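Local atomic coordinates of proton-dependent oligopeptide transporter family protein (Xanthomonas campestris, PDB entry 6EI3), a protein that probably carries short peptides across the cell membrane together with protons, as a POT-family member of the major facilitator superfamily. Residues 20-28 with 163-172; 249-260 with 439-450. All coordinates share one frame; numbering follows the deposited sequence.

Contact 1 of 2, residues 20-28 with 163-172. With 78M ((2S)-2,3-dihydroxypropyl(7Z)-pentadec-7-enoate), chain D; 78M ((2S)-2,3-dihydroxypropyl(7Z)-pentadec-7-enoate), chain L; 78M ((2S)-2,3-dihydroxypropyl(7Z)-pentadec-7-enoate), chain I.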
loop_
_atom_site.group_PDB
_atom_site.type_symbol
_atom_site.label_atom_id
_atom_site.label_comp_id
_atom_site.label_asym_id
_atom_site.label_seq_id
_atom_site.Cartn_x
_atom_site.Cartn_y
_atom_site.Cartn_z
ATOM N N GLY A 20 -1.806 -5.467 -14.095
ATOM C CA GLY A 20 -1.216 -5.776 -15.391
ATOM C C GLY A 20 -0.006 -4.915 -15.668
ATOM O O GLY A 20 1.058 -5.458 -15.956
ATOM N N MET A 21 -0.121 -3.584 -15.513
ATOM C CA MET A 21 1.055 -2.739 -15.744
ATOM C C MET A 21 2.093 -2.838 -14.595
ATOM O O MET A 21 3.286 -2.950 -14.861
ATOM C CB MET A 21 0.682 -1.271 -16.099
ATOM C CG MET A 21 0.381 -0.329 -14.934
ATOM S SD MET A 21 1.796 0.348 -13.988
ATOM C CE MET A 21 2.948 0.593 -15.233
ATOM N N ARG A 22 1.641 -2.836 -13.336
ATOM C CA ARG A 22 2.537 -2.849 -12.171
ATOM C C ARG A 22 3.437 -4.102 -12.084
ATOM O O ARG A 22 4.638 -3.977 -11.804
ATOM C CB ARG A 22 1.715 -2.658 -10.897
ATOM C CG ARG A 22 2.487 -2.082 -9.703
ATOM C CD ARG A 22 3.208 -3.105 -8.848
ATOM N NE ARG A 22 2.423 -4.302 -8.513
ATOM C CZ ARG A 22 1.675 -4.442 -7.421
ATOM N NH1 ARG A 22 1.541 -3.436 -6.563
ATOM N NH2 ARG A 22 1.045 -5.581 -7.185
ATOM N N ASN A 23 2.855 -5.287 -12.361
ATOM C CA ASN A 23 3.490 -6.604 -12.256
ATOM C C ASN A 23 4.455 -6.929 -13.412
ATOM O O ASN A 23 5.199 -7.896 -13.294
ATOM C CB ASN A 23 2.415 -7.724 -12.052
ATOM C CG ASN A 23 1.665 -7.567 -10.737
ATOM O OD1 ASN A 23 1.856 -6.602 -9.994
ATOM N ND2 ASN A 23 0.762 -8.476 -10.428
ATOM N N ILE A 24 4.519 -6.095 -14.474
ATOM C CA ILE A 24 5.526 -6.285 -15.537
ATOM C C ILE A 24 6.544 -5.150 -15.536
ATOM O O ILE A 24 7.504 -5.200 -16.299
ATOM C CB ILE A 24 4.952 -6.487 -16.970
ATOM C CG1 ILE A 24 4.036 -5.323 -17.400
ATOM C CG2 ILE A 24 4.279 -7.816 -17.104
ATOM C CD1 ILE A 24 4.140 -4.922 -18.867
ATOM N N LEU A 25 6.325 -4.109 -14.727
ATOM C CA LEU A 25 7.173 -2.916 -14.759
ATOM C C LEU A 25 8.684 -3.196 -14.579
ATOM O O LEU A 25 9.480 -2.729 -15.391
ATOM C CB LEU A 25 6.680 -1.838 -13.755
ATOM C CG LEU A 25 7.425 -0.462 -13.792
ATOM C CD1 LEU A 25 7.391 0.155 -15.216
ATOM C CD2 LEU A 25 6.777 0.538 -12.814
ATOM N N VAL A 26 9.073 -3.929 -13.525
ATOM C CA VAL A 26 10.480 -4.243 -13.257
ATOM C C VAL A 26 11.090 -5.150 -14.359
ATOM O O VAL A 26 12.191 -4.864 -14.834
ATOM C CB VAL A 26 10.663 -4.792 -11.822
ATOM C CG1 VAL A 26 12.071 -5.336 -11.606
ATOM C CG2 VAL A 26 10.406 -3.683 -10.813
ATOM N N GLN A 27 10.369 -6.218 -14.782
ATOM C CA GLN A 27 10.869 -7.103 -15.832
ATOM C C GLN A 27 11.035 -6.329 -17.141
ATOM O O GLN A 27 12.012 -6.541 -17.853
ATOM C CB GLN A 27 9.959 -8.326 -16.015
ATOM C CG GLN A 27 10.554 -9.357 -17.004
ATOM C CD GLN A 27 10.369 -10.797 -16.596
ATOM O OE1 GLN A 27 9.488 -11.147 -15.806
ATOM N NE2 GLN A 27 11.198 -11.676 -17.145
ATOM N N PHE A 28 10.109 -5.402 -17.448
ATOM C CA PHE A 28 10.281 -4.570 -18.634
ATOM C C PHE A 28 11.511 -3.656 -18.420
ATOM O O PHE A 28 12.351 -3.544 -19.310
ATOM C CB PHE A 28 9.026 -3.680 -18.905
ATOM C CG PHE A 28 9.359 -2.492 -19.788
ATOM C CD1 PHE A 28 9.688 -2.671 -21.130
ATOM C CD2 PHE A 28 9.401 -1.203 -19.262
ATOM C CE1 PHE A 28 10.058 -1.581 -21.928
ATOM C CE2 PHE A 28 9.764 -0.116 -20.062
ATOM C CZ PHE A 28 10.071 -0.307 -21.391
ATOM N N LEU A 163 4.316 -9.378 -22.801
ATOM C CA LEU A 163 5.631 -8.721 -22.771
ATOM C C LEU A 163 6.698 -9.592 -23.422
ATOM O O LEU A 163 7.426 -9.129 -24.297
ATOM C CB LEU A 163 6.061 -8.364 -21.316
ATOM C CG LEU A 163 7.448 -7.647 -21.178
ATOM C CD1 LEU A 163 7.467 -6.263 -21.862
ATOM C CD2 LEU A 163 7.889 -7.553 -19.725
ATOM N N LYS A 164 6.776 -10.855 -22.990
ATOM C CA LYS A 164 7.771 -11.801 -23.470
ATOM C C LYS A 164 7.659 -12.129 -24.959
ATOM O O LYS A 164 8.678 -12.193 -25.641
ATOM C CB LYS A 164 7.715 -13.094 -22.638
ATOM C CG LYS A 164 9.011 -13.923 -22.700
ATOM C CD LYS A 164 8.800 -15.327 -22.188
ATOM C CE LYS A 164 9.955 -16.225 -22.567
ATOM N NZ LYS A 164 11.019 -16.234 -21.529
ATOM N N HIS A 165 6.438 -12.359 -25.462
ATOM C CA HIS A 165 6.281 -12.815 -26.858
ATOM C C HIS A 165 5.846 -11.748 -27.839
ATOM O O HIS A 165 6.151 -11.875 -29.019
ATOM C CB HIS A 165 5.333 -14.020 -26.923
ATOM C CG HIS A 165 5.676 -15.083 -25.925
ATOM N ND1 HIS A 165 6.858 -15.805 -26.015
ATOM C CD2 HIS A 165 4.990 -15.502 -24.834
ATOM C CE1 HIS A 165 6.863 -16.624 -24.975
ATOM N NE2 HIS A 165 5.757 -16.483 -24.237
ATOM N N LEU A 166 5.116 -10.722 -27.383
ATOM C CA LEU A 166 4.612 -9.674 -28.269
ATOM C C LEU A 166 5.386 -8.359 -28.152
ATOM O O LEU A 166 5.461 -7.614 -29.124
ATOM C CB LEU A 166 3.093 -9.429 -28.056
ATOM C CG LEU A 166 2.145 -10.636 -27.912
ATOM C CD1 LEU A 166 0.710 -10.175 -27.671
ATOM C CD2 LEU A 166 2.187 -11.547 -29.132
ATOM N N GLY A 167 5.920 -8.059 -26.970
ATOM C CA GLY A 167 6.665 -6.821 -26.779
ATOM C C GLY A 167 5.971 -5.790 -25.907
ATOM O O GLY A 167 4.795 -5.959 -25.577
ATOM N N PRO A 168 6.703 -4.697 -25.552
ATOM C CA PRO A 168 6.166 -3.689 -24.611
ATOM C C PRO A 168 4.908 -2.925 -25.032
ATOM O O PRO A 168 4.086 -2.618 -24.165
ATOM C CB PRO A 168 7.340 -2.722 -24.405
ATOM C CG PRO A 168 8.557 -3.464 -24.842
ATOM C CD PRO A 168 8.124 -4.429 -25.884
ATOM N N SER A 169 4.784 -2.571 -26.320
ATOM C CA SER A 169 3.617 -1.882 -26.877
ATOM C C SER A 169 2.359 -2.725 -26.641
ATOM O O SER A 169 1.291 -2.163 -26.442
ATOM C CB SER A 169 3.788 -1.671 -28.384
ATOM O OG SER A 169 4.643 -0.577 -28.668
ATOM N N TRP A 170 2.479 -4.060 -26.691
ATOM C CA TRP A 170 1.332 -4.929 -26.450
ATOM C C TRP A 170 1.104 -5.100 -24.966
ATOM O O TRP A 170 -0.034 -4.995 -24.511
ATOM C CB TRP A 170 1.488 -6.290 -27.148
ATOM C CG TRP A 170 1.379 -6.189 -28.643
ATOM C CD1 TRP A 170 2.390 -5.945 -29.522
ATOM C CD2 TRP A 170 0.174 -6.250 -29.423
ATOM N NE1 TRP A 170 1.898 -5.889 -30.804
ATOM C CE2 TRP A 170 0.537 -6.047 -30.771
ATOM C CE3 TRP A 170 -1.179 -6.476 -29.115
ATOM C CZ2 TRP A 170 -0.400 -6.069 -31.815
ATOM C CZ3 TRP A 170 -2.109 -6.498 -30.147
ATOM C CH2 TRP A 170 -1.721 -6.275 -31.476
ATOM N N ALA A 171 2.184 -5.323 -24.201
ATOM C CA ALA A 171 2.086 -5.554 -22.762
ATOM C C ALA A 171 1.570 -4.328 -21.982
ATOM O O ALA A 171 0.786 -4.499 -21.039
ATOM C CB ALA A 171 3.419 -6.009 -22.231
ATOM N N PHE A 172 1.969 -3.107 -22.382
ATOM C CA PHE A 172 1.461 -1.902 -21.723
ATOM C C PHE A 172 0.173 -1.439 -22.437
ATOM O O PHE A 172 -0.705 -0.859 -21.795
ATOM C CB PHE A 172 2.525 -0.775 -21.637
ATOM C CG PHE A 172 3.698 -1.087 -20.725
ATOM C CD1 PHE A 172 3.538 -1.127 -19.342
ATOM C CD2 PHE A 172 4.958 -1.357 -21.251
ATOM C CE1 PHE A 172 4.624 -1.394 -18.495
ATOM C CE2 PHE A 172 6.045 -1.632 -20.402
ATOM C CZ PHE A 172 5.867 -1.657 -19.028
HETATM O O21 78M D . 3.845 -6.284 -32.924
HETATM C C20 78M D . 3.667 -4.981 -33.457
HETATM C C18 78M D . 4.460 -3.950 -32.686
HETATM O O19 78M D . 4.577 -4.325 -31.309
HETATM C C17 78M D . 3.871 -2.560 -32.788
HETATM O O2 78M D . 2.502 -2.697 -32.335
HETATM C C1 78M D . 1.923 -1.667 -31.710
HETATM O O1 78M D . 2.505 -0.676 -31.349
HETATM C C2 78M D . 0.450 -1.896 -31.558
HETATM C C3 78M D . 0.012 -2.197 -30.134
HETATM C C4 78M D . -1.482 -2.430 -30.069
HETATM C C5 78M D . -2.064 -2.646 -28.691
HETATM C C6 78M D . -3.580 -2.802 -28.734
HETATM C C7 78M D . -4.190 -3.090 -27.398
HETATM C C8 78M D . -5.138 -3.970 -27.120
HETATM C C9 78M D . -5.818 -4.911 -28.067
HETATM C C10 78M D . -5.633 -6.377 -27.666
HETATM C C11 78M D . -6.846 -7.019 -27.002
HETATM C C12 78M D . -7.195 -6.497 -25.606
HETATM C C13 78M D . -8.447 -7.134 -25.012
HETATM C C15 78M D . -9.786 -5.319 -23.874
HETATM C C14 78M D . -8.911 -6.543 -23.696
HETATM O O21 78M L . 8.471 -17.099 -30.634
HETATM C C20 78M L . 7.515 -18.147 -30.732
HETATM C C18 78M L . 7.130 -18.654 -29.361
HETATM O O19 78M L . 6.504 -19.939 -29.457
HETATM C C17 78M L . 6.259 -17.684 -28.597
HETATM O O2 78M L . 4.871 -17.903 -28.950
HETATM C C1 78M L . 4.234 -16.952 -29.641
HETATM O O1 78M L . 4.789 -16.058 -30.227
HETATM C C2 78M L . 2.745 -17.149 -29.589
HETATM C C3 78M L . 1.983 -16.023 -28.892
HETATM C C4 78M L . 2.048 -16.085 -27.376
HETATM C C5 78M L . 0.773 -15.641 -26.669
HETATM C C6 78M L . 0.785 -14.199 -26.160
HETATM C C7 78M L . -0.264 -13.927 -25.109
HETATM C C8 78M L . -1.502 -13.470 -25.279
HETATM C C9 78M L . -2.190 -13.127 -26.574
HETATM C C10 78M L . -3.588 -12.510 -26.417
HETATM C C11 78M L . -3.615 -10.986 -26.493
HETATM C C12 78M L . -4.995 -10.345 -26.676
HETATM C C13 78M L . -5.973 -10.462 -25.505
HETATM C C15 78M L . -6.645 -9.696 -23.176
HETATM C C14 78M L . -5.591 -9.667 -24.258
HETATM O O21 78M I . 4.749 -19.088 -24.309
HETATM C C20 78M I . 5.389 -19.596 -25.476
HETATM C C18 78M I . 4.541 -20.646 -26.155
HETATM O O19 78M I . 5.338 -21.366 -27.099
HETATM C C17 78M I . 3.323 -20.076 -26.856
HETATM O O2 78M I . 2.584 -19.230 -25.938
HETATM C C1 78M I . 1.667 -19.789 -25.139
HETATM O O1 78M I . 1.521 -20.977 -25.008
HETATM C C2 78M I . 0.857 -18.742 -24.431
HETATM C C3 78M I . -0.619 -19.101 -24.301
HETATM C C4 78M I . -1.403 -18.107 -23.466
HETATM C C5 78M I . -2.636 -17.571 -24.162
HETATM C C6 78M I . -3.307 -16.424 -23.427
HETATM C C7 78M I . -4.534 -16.844 -22.681
HETATM C C8 78M I . -5.764 -16.381 -22.844
HETATM C C9 78M I . -6.223 -15.346 -23.828
HETATM C C10 78M I . -7.620 -14.807 -23.533
HETATM C C11 78M I . -8.215 -14.002 -24.679
HETATM C C12 78M I . -9.564 -13.376 -24.374
HETATM C C13 78M I . -9.519 -11.881 -24.081
HETATM C C15 78M I . -11.721 -11.415 -22.855
HETATM C C14 78M I . -10.202 -11.452 -22.783
#
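An aromatic cluster in the N-terminal half of this membrane transporter joins Phe28 and Ile24 to Phe172, where the chain bends between helices 4-22 and 25-30 and turns between helices 137-165 and 168-188. The two phenylalanines form a T-shaped pair, with ring planes at 85° and centroids 5.0 Å apart; the edge of Phe172 points at the face of Phe28, and Phe172 CE2 lies 3.5 Å from Phe28 CG. Over one face of Phe172 sits the terminal methyl of Ile24, a CH-pi contact with CD1 3.7 Å from the ring centroid. Ile24 chi1 of 56° places CG1 between the backbone N and carbonyl carbon, and from there CD1 also reaches Ala171 CB at 3.6 Å. Pro168 CG touches Phe28 CE1 at 3.8 Å, while Leu163 CD2 packs against Phe28 CB at 4.1 Å. Gly167, with positive phi, turns the chain out of helix 137-165 and N-caps helix 168-188. Beyond this turn Trp170 NE1 donates a 2.9 Å hydrogen bond to O21 of lipid 78M (chain D), whose acyl chain runs over the indole face. Phe103 of helix 100-117 meets both phenylalanine rings, Leu93 of helix 62-95 touches Phe172, and Phe54 of helix 40-60 packs on Met21.

Contact 2 of 2, residues 249-260 with 439-450; sequences VICLCMALVLLL and LTTTVGNLWVLL. With 78M ((2S)-2,3-dihydroxypropyl(7Z)-pentadec-7-enoate), chain O; 78M ((2S)-2,3-dihydroxypropyl(7Z)-pentadec-7-enoate), chain G.
Apolar contacts join Ile250, Cys253 and Val257 of helix 248-270 to Val443, Leu446 and Leu449 of helix 430-456, and no hydrogen bond crosses between the two segments. Leu446 is a knob in a hole formed by Ile250, Cys253, Met254 and Val257. Its CG lies anti to the backbone N (chi1 166°), and both methyls straddle Cys253 CB, with CD1 3.7 Å from that atom; CD2 also meets Val257 CG2 at 3.8 Å. The same Val257 methyl touches Val443 CG2, so one branch bridges two successive turns of the facing helix.

Toward one end, Ile250 and Leu449 run past each other in opposite senses, Ile250 CG1 lying 3.7 Å from Leu449 CB, while Ile250 CG2 meets Leu450 CD2. Toward the other, Leu256 CD2 touches both Leu439 CD2, at 3.9 Å, and the Thr442 methyl CG2.

Asn445 bonds within its own helix and beyond it, not across the interface: ND2 donates to Thr441 O at 2.8 Å from above the carbonyl plane and also bonds Asp307, and OD1 bonds His52.

Lipid contacts flank the interface: Cys253 SG lies 3.9 Å from C14 of 78M (chain G), and Val257 CG1 and the Trp447 ring touch 78M (chain O).

The axes of 249-260 and 439-450 approach to 10.3 Å, with N-to-C directions at 131°, a steeply crossed, roughly antiparallel pair of transmembrane helices. Helix 248-270 comes after the N-terminal bundle in the chain and lies against a helix of the C-terminal one, consistent with the additional helices that bacterial POT transporters carry between the two six-helix bundles of the MFS fold.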
loop_
_atom_site.group_PDB
_atom_site.type_symbol
_atom_site.label_atom_id
_atom_site.label_comp_id
_atom_site.label_asym_id
_atom_site.label_seq_id
_atom_site.Cartn_x
_atom_site.Cartn_y
_atom_site.Cartn_z
ATOM N N VAL A 249 11.574 12.031 -4.292
ATOM C CA VAL A 249 10.586 11.091 -3.724
ATOM C C VAL A 249 10.945 10.713 -2.274
ATOM O O VAL A 249 10.065 10.762 -1.416
ATOM C CB VAL A 249 10.313 9.851 -4.624
ATOM C CG1 VAL A 249 9.313 8.887 -3.966
ATOM C CG2 VAL A 249 9.798 10.288 -5.995
ATOM N N ILE A 250 12.223 10.382 -1.992
ATOM C CA ILE A 250 12.643 10.056 -0.619
ATOM C C ILE A 250 12.462 11.260 0.302
ATOM O O ILE A 250 11.890 11.118 1.383
ATOM C CB ILE A 250 14.072 9.473 -0.557
ATOM C CG1 ILE A 250 14.084 8.023 -1.089
ATOM C CG2 ILE A 250 14.666 9.551 0.865
ATOM C CD1 ILE A 250 15.523 7.427 -1.369
ATOM N N CYS A 251 12.911 12.451 -0.151
ATOM C CA CYS A 251 12.811 13.672 0.644
ATOM C C CYS A 251 11.393 14.026 1.009
ATOM O O CYS A 251 11.157 14.366 2.160
ATOM C CB CYS A 251 13.523 14.835 -0.031
ATOM S SG CYS A 251 15.294 14.572 -0.242
ATOM N N LEU A 252 10.455 13.942 0.038
ATOM C CA LEU A 252 9.043 14.236 0.270
ATOM C C LEU A 252 8.438 13.253 1.291
ATOM O O LEU A 252 7.646 13.675 2.137
ATOM C CB LEU A 252 8.247 14.221 -1.055
ATOM C CG LEU A 252 8.446 15.424 -2.008
ATOM C CD1 LEU A 252 7.850 15.124 -3.379
ATOM C CD2 LEU A 252 7.824 16.709 -1.439
ATOM N N CYS A 253 8.860 11.958 1.232
ATOM C CA CYS A 253 8.419 10.899 2.148
ATOM C C CYS A 253 8.961 11.043 3.535
ATOM O O CYS A 253 8.233 10.755 4.470
ATOM C CB CYS A 253 8.739 9.522 1.593
ATOM S SG CYS A 253 7.676 9.036 0.233
ATOM N N MET A 254 10.258 11.394 3.677
ATOM C CA MET A 254 10.879 11.583 4.988
ATOM C C MET A 254 10.182 12.754 5.675
ATOM O O MET A 254 9.903 12.676 6.869
ATOM C CB MET A 254 12.386 11.850 4.862
ATOM C CG MET A 254 13.178 10.638 4.415
ATOM S SD MET A 254 14.937 11.016 4.241
ATOM C CE MET A 254 15.488 10.703 5.905
ATOM N N ALA A 255 9.849 13.812 4.893
ATOM C CA ALA A 255 9.127 14.989 5.373
ATOM C C ALA A 255 7.740 14.552 5.878
ATOM O O ALA A 255 7.351 14.948 6.976
ATOM C CB ALA A 255 9.004 16.025 4.261
ATOM N N LEU A 256 7.048 13.671 5.126
ATOM C CA LEU A 256 5.742 13.123 5.519
ATOM C C LEU A 256 5.831 12.385 6.862
ATOM O O LEU A 256 5.036 12.678 7.753
ATOM C CB LEU A 256 5.134 12.244 4.412
ATOM C CG LEU A 256 3.864 11.411 4.746
ATOM C CD1 LEU A 256 2.607 12.298 4.893
ATOM C CD2 LEU A 256 3.645 10.318 3.700
ATOM N N VAL A 257 6.834 11.496 7.030
ATOM C CA VAL A 257 7.074 10.740 8.272
ATOM C C VAL A 257 7.332 11.683 9.454
ATOM O O VAL A 257 6.813 11.449 10.553
ATOM C CB VAL A 257 8.200 9.692 8.089
ATOM C CG1 VAL A 257 8.625 9.072 9.425
ATOM C CG2 VAL A 257 7.772 8.612 7.092
ATOM N N LEU A 258 8.121 12.750 9.221
ATOM C CA LEU A 258 8.414 13.762 10.239
ATOM C C LEU A 258 7.144 14.495 10.647
ATOM O O LEU A 258 6.881 14.612 11.849
ATOM C CB LEU A 258 9.495 14.758 9.755
ATOM C CG LEU A 258 10.938 14.231 9.767
ATOM C CD1 LEU A 258 11.845 15.130 8.965
ATOM C CD2 LEU A 258 11.488 14.108 11.197
ATOM N N LEU A 259 6.320 14.921 9.664
ATOM C CA LEU A 259 5.050 15.600 9.944
ATOM C C LEU A 259 4.069 14.715 10.714
ATOM O O LEU A 259 3.361 15.222 11.586
ATOM C CB LEU A 259 4.379 16.135 8.668
ATOM C CG LEU A 259 5.100 17.286 7.943
ATOM C CD1 LEU A 259 4.590 17.425 6.504
ATOM C CD2 LEU A 259 4.993 18.606 8.720
ATOM N N LEU A 260 4.030 13.394 10.398
ATOM C CA LEU A 260 3.138 12.462 11.093
ATOM C C LEU A 260 3.564 12.268 12.554
ATOM O O LEU A 260 2.721 12.303 13.445
ATOM C CB LEU A 260 3.056 11.100 10.356
ATOM C CG LEU A 260 2.317 11.094 9.003
ATOM C CD1 LEU A 260 2.607 9.815 8.223
ATOM C CD2 LEU A 260 0.802 11.290 9.178
ATOM N N LEU A 439 -1.227 5.442 3.785
ATOM C CA LEU A 439 0.086 5.972 4.124
ATOM C C LEU A 439 1.017 4.899 4.711
ATOM O O LEU A 439 2.223 5.073 4.646
ATOM C CB LEU A 439 -0.017 7.193 5.062
ATOM C CG LEU A 439 -0.689 8.446 4.472
ATOM C CD1 LEU A 439 -0.804 9.548 5.535
ATOM C CD2 LEU A 439 0.049 8.963 3.216
ATOM N N THR A 440 0.455 3.813 5.297
ATOM C CA THR A 440 1.214 2.683 5.849
ATOM C C THR A 440 2.000 2.009 4.712
ATOM O O THR A 440 3.181 1.714 4.886
ATOM C CB THR A 440 0.285 1.752 6.654
ATOM O OG1 THR A 440 -0.326 2.533 7.671
ATOM C CG2 THR A 440 1.012 0.609 7.317
ATOM N N THR A 441 1.359 1.822 3.537
ATOM C CA THR A 441 2.010 1.289 2.331
ATOM C C THR A 441 3.021 2.300 1.817
ATOM O O THR A 441 4.132 1.892 1.480
ATOM C CB THR A 441 0.977 0.996 1.242
ATOM O OG1 THR A 441 0.168 -0.078 1.690
ATOM C CG2 THR A 441 1.628 0.610 -0.106
ATOM N N THR A 442 2.653 3.617 1.744
ATOM C CA THR A 442 3.591 4.658 1.282
ATOM C C THR A 442 4.880 4.546 2.105
ATOM O O THR A 442 5.958 4.435 1.520
ATOM C CB THR A 442 2.971 6.083 1.389
ATOM O OG1 THR A 442 1.945 6.223 0.413
ATOM C CG2 THR A 442 3.991 7.210 1.160
ATOM N N VAL A 443 4.758 4.536 3.461
ATOM C CA VAL A 443 5.917 4.506 4.372
ATOM C C VAL A 443 6.699 3.168 4.246
ATOM O O VAL A 443 7.925 3.218 4.178
ATOM C CB VAL A 443 5.552 4.903 5.826
ATOM C CG1 VAL A 443 6.759 4.824 6.766
ATOM C CG2 VAL A 443 4.967 6.317 5.862
ATOM N N GLY A 444 6.018 2.020 4.123
ATOM C CA GLY A 444 6.727 0.761 3.899
ATOM C C GLY A 444 7.578 0.784 2.628
ATOM O O GLY A 444 8.699 0.260 2.612
ATOM N N ASN A 445 7.075 1.428 1.554
ATOM C CA ASN A 445 7.814 1.577 0.299
ATOM C C ASN A 445 8.985 2.535 0.444
ATOM O O ASN A 445 10.013 2.308 -0.184
ATOM C CB ASN A 445 6.887 1.943 -0.878
ATOM C CG ASN A 445 6.134 0.738 -1.359
ATOM O OD1 ASN A 445 6.582 0.012 -2.246
ATOM N ND2 ASN A 445 5.040 0.421 -0.700
ATOM N N LEU A 446 8.876 3.541 1.345
ATOM C CA LEU A 446 9.978 4.449 1.639
ATOM C C LEU A 446 11.141 3.646 2.227
ATOM O O LEU A 446 12.286 3.894 1.824
ATOM C CB LEU A 446 9.569 5.593 2.605
ATOM C CG LEU A 446 10.706 6.424 3.246
ATOM C CD1 LEU A 446 11.520 7.220 2.194
ATOM C CD2 LEU A 446 10.179 7.345 4.378
ATOM N N TRP A 447 10.858 2.681 3.159
ATOM C CA TRP A 447 11.942 1.891 3.760
ATOM C C TRP A 447 12.744 1.123 2.700
ATOM O O TRP A 447 13.937 0.913 2.892
ATOM C CB TRP A 447 11.453 0.945 4.880
ATOM C CG TRP A 447 10.626 1.567 5.979
ATOM C CD1 TRP A 447 9.528 1.020 6.570
ATOM C CD2 TRP A 447 10.829 2.845 6.610
ATOM N NE1 TRP A 447 9.044 1.860 7.543
ATOM C CE2 TRP A 447 9.823 2.987 7.592
ATOM C CE3 TRP A 447 11.782 3.871 6.465
ATOM C CZ2 TRP A 447 9.733 4.117 8.414
ATOM C CZ3 TRP A 447 11.684 4.997 7.268
ATOM C CH2 TRP A 447 10.653 5.123 8.215
ATOM N N VAL A 448 12.080 0.689 1.599
ATOM C CA VAL A 448 12.742 -0.022 0.497
ATOM C C VAL A 448 13.672 0.976 -0.218
ATOM O O VAL A 448 14.843 0.667 -0.451
ATOM C CB VAL A 448 11.740 -0.661 -0.501
ATOM C CG1 VAL A 448 12.481 -1.380 -1.634
ATOM C CG2 VAL A 448 10.760 -1.602 0.197
ATOM N N LEU A 449 13.152 2.178 -0.557
ATOM C CA LEU A 449 13.948 3.224 -1.209
ATOM C C LEU A 449 15.171 3.584 -0.378
ATOM O O LEU A 449 16.270 3.695 -0.932
ATOM C CB LEU A 449 13.117 4.482 -1.456
ATOM C CG LEU A 449 11.952 4.411 -2.459
ATOM C CD1 LEU A 449 11.452 5.829 -2.767
ATOM C CD2 LEU A 449 12.385 3.728 -3.778
ATOM N N LEU A 450 14.999 3.696 0.959
ATOM C CA LEU A 450 16.097 4.016 1.883
ATOM C C LEU A 450 17.157 2.931 1.922
ATOM O O LEU A 450 18.342 3.248 1.983
ATOM C CB LEU A 450 15.586 4.339 3.293
ATOM C CG LEU A 450 15.058 5.769 3.499
ATOM C CD1 LEU A 450 14.560 5.969 4.937
ATOM C CD2 LEU A 450 16.122 6.829 3.156
HETATM O O21 78M O . 0.195 4.478 22.861
HETATM C C20 78M O . -0.146 5.698 22.222
HETATM C C18 78M O . 1.085 6.413 21.718
HETATM O O19 78M O . 1.980 6.675 22.801
HETATM C C17 78M O . 0.752 7.702 21.009
HETATM O O2 78M O . 1.914 8.027 20.210
HETATM C C1 78M O . 1.781 8.951 19.250
HETATM O O1 78M O . 0.807 9.646 19.112
HETATM C C2 78M O . 2.993 8.995 18.366
HETATM C C3 78M O . 2.691 8.637 16.916
HETATM C C4 78M O . 3.772 7.773 16.280
HETATM C C5 78M O . 4.521 8.429 15.131
HETATM C C6 78M O . 3.784 8.412 13.786
HETATM C C7 78M O . 4.343 7.394 12.845
HETATM C C8 78M O . 5.031 7.629 11.741
HETATM C C9 78M O . 5.590 6.591 10.810
HETATM C C10 78M O . 6.995 6.158 11.238
HETATM C C11 78M O . 7.219 4.656 11.254
HETATM C C12 78M O . 8.225 4.209 12.308
HETATM C C13 78M O . 8.368 2.703 12.487
HETATM C C15 78M O . 9.605 0.612 11.843
HETATM C C14 78M O . 9.242 2.017 11.453
HETATM O O21 78M G . 17.854 7.293 -9.515
HETATM C C20 78M G . 17.236 8.179 -10.441
HETATM C C18 78M G . 15.871 7.666 -10.839
HETATM O O19 78M G . 16.000 6.550 -11.724
HETATM C C17 78M G . 15.003 8.727 -11.481
HETATM O O2 78M G . 13.710 8.679 -10.825
HETATM C C1 78M G . 12.743 7.925 -11.366
HETATM O O1 78M G . 12.911 7.177 -12.289
HETATM C C2 78M G . 11.441 8.112 -10.648
HETATM C C3 78M G . 10.211 7.990 -11.535
HETATM C C4 78M G . 9.035 7.419 -10.773
HETATM C C5 78M G . 7.680 7.682 -11.394
HETATM C C6 78M G . 6.524 7.544 -10.407
HETATM C C7 78M G . 6.301 8.777 -9.590
HETATM C C8 78M G . 5.358 8.958 -8.684
HETATM C C9 78M G . 5.128 10.205 -7.890
HETATM C C10 78M G . 5.693 10.139 -6.478
HETATM C C11 78M G . 5.101 11.172 -5.531
HETATM C C12 78M G . 5.664 11.070 -4.131
HETATM C C13 78M G . 4.913 11.839 -3.064
HETATM C C15 78M G . 4.828 12.411 -0.604
HETATM C C14 78M G . 5.409 11.520 -1.669
#

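Overall arrangement
From the N terminus, the chain leaves residues 20-28 and passes through 134 mostly helical residues before 163-172 returns to close contact 1. Only later does 249-260 begin contact 2, closed by 439-450 after another 178 residues, again largely helical. The two loops therefore lie in series, neither nested nor crossed. Contact 1 ties the start of the N-terminal half to a turn later in that half; contact 2 ties the helix 248-270, in the middle of the chain, to the C-terminal half. Their centres are 27 Å apart and their nearest atoms about 7 Å, without touching. Helix 40-60 lies against both, and in contact 2 its Ile56 touches Cys253 and Leu449.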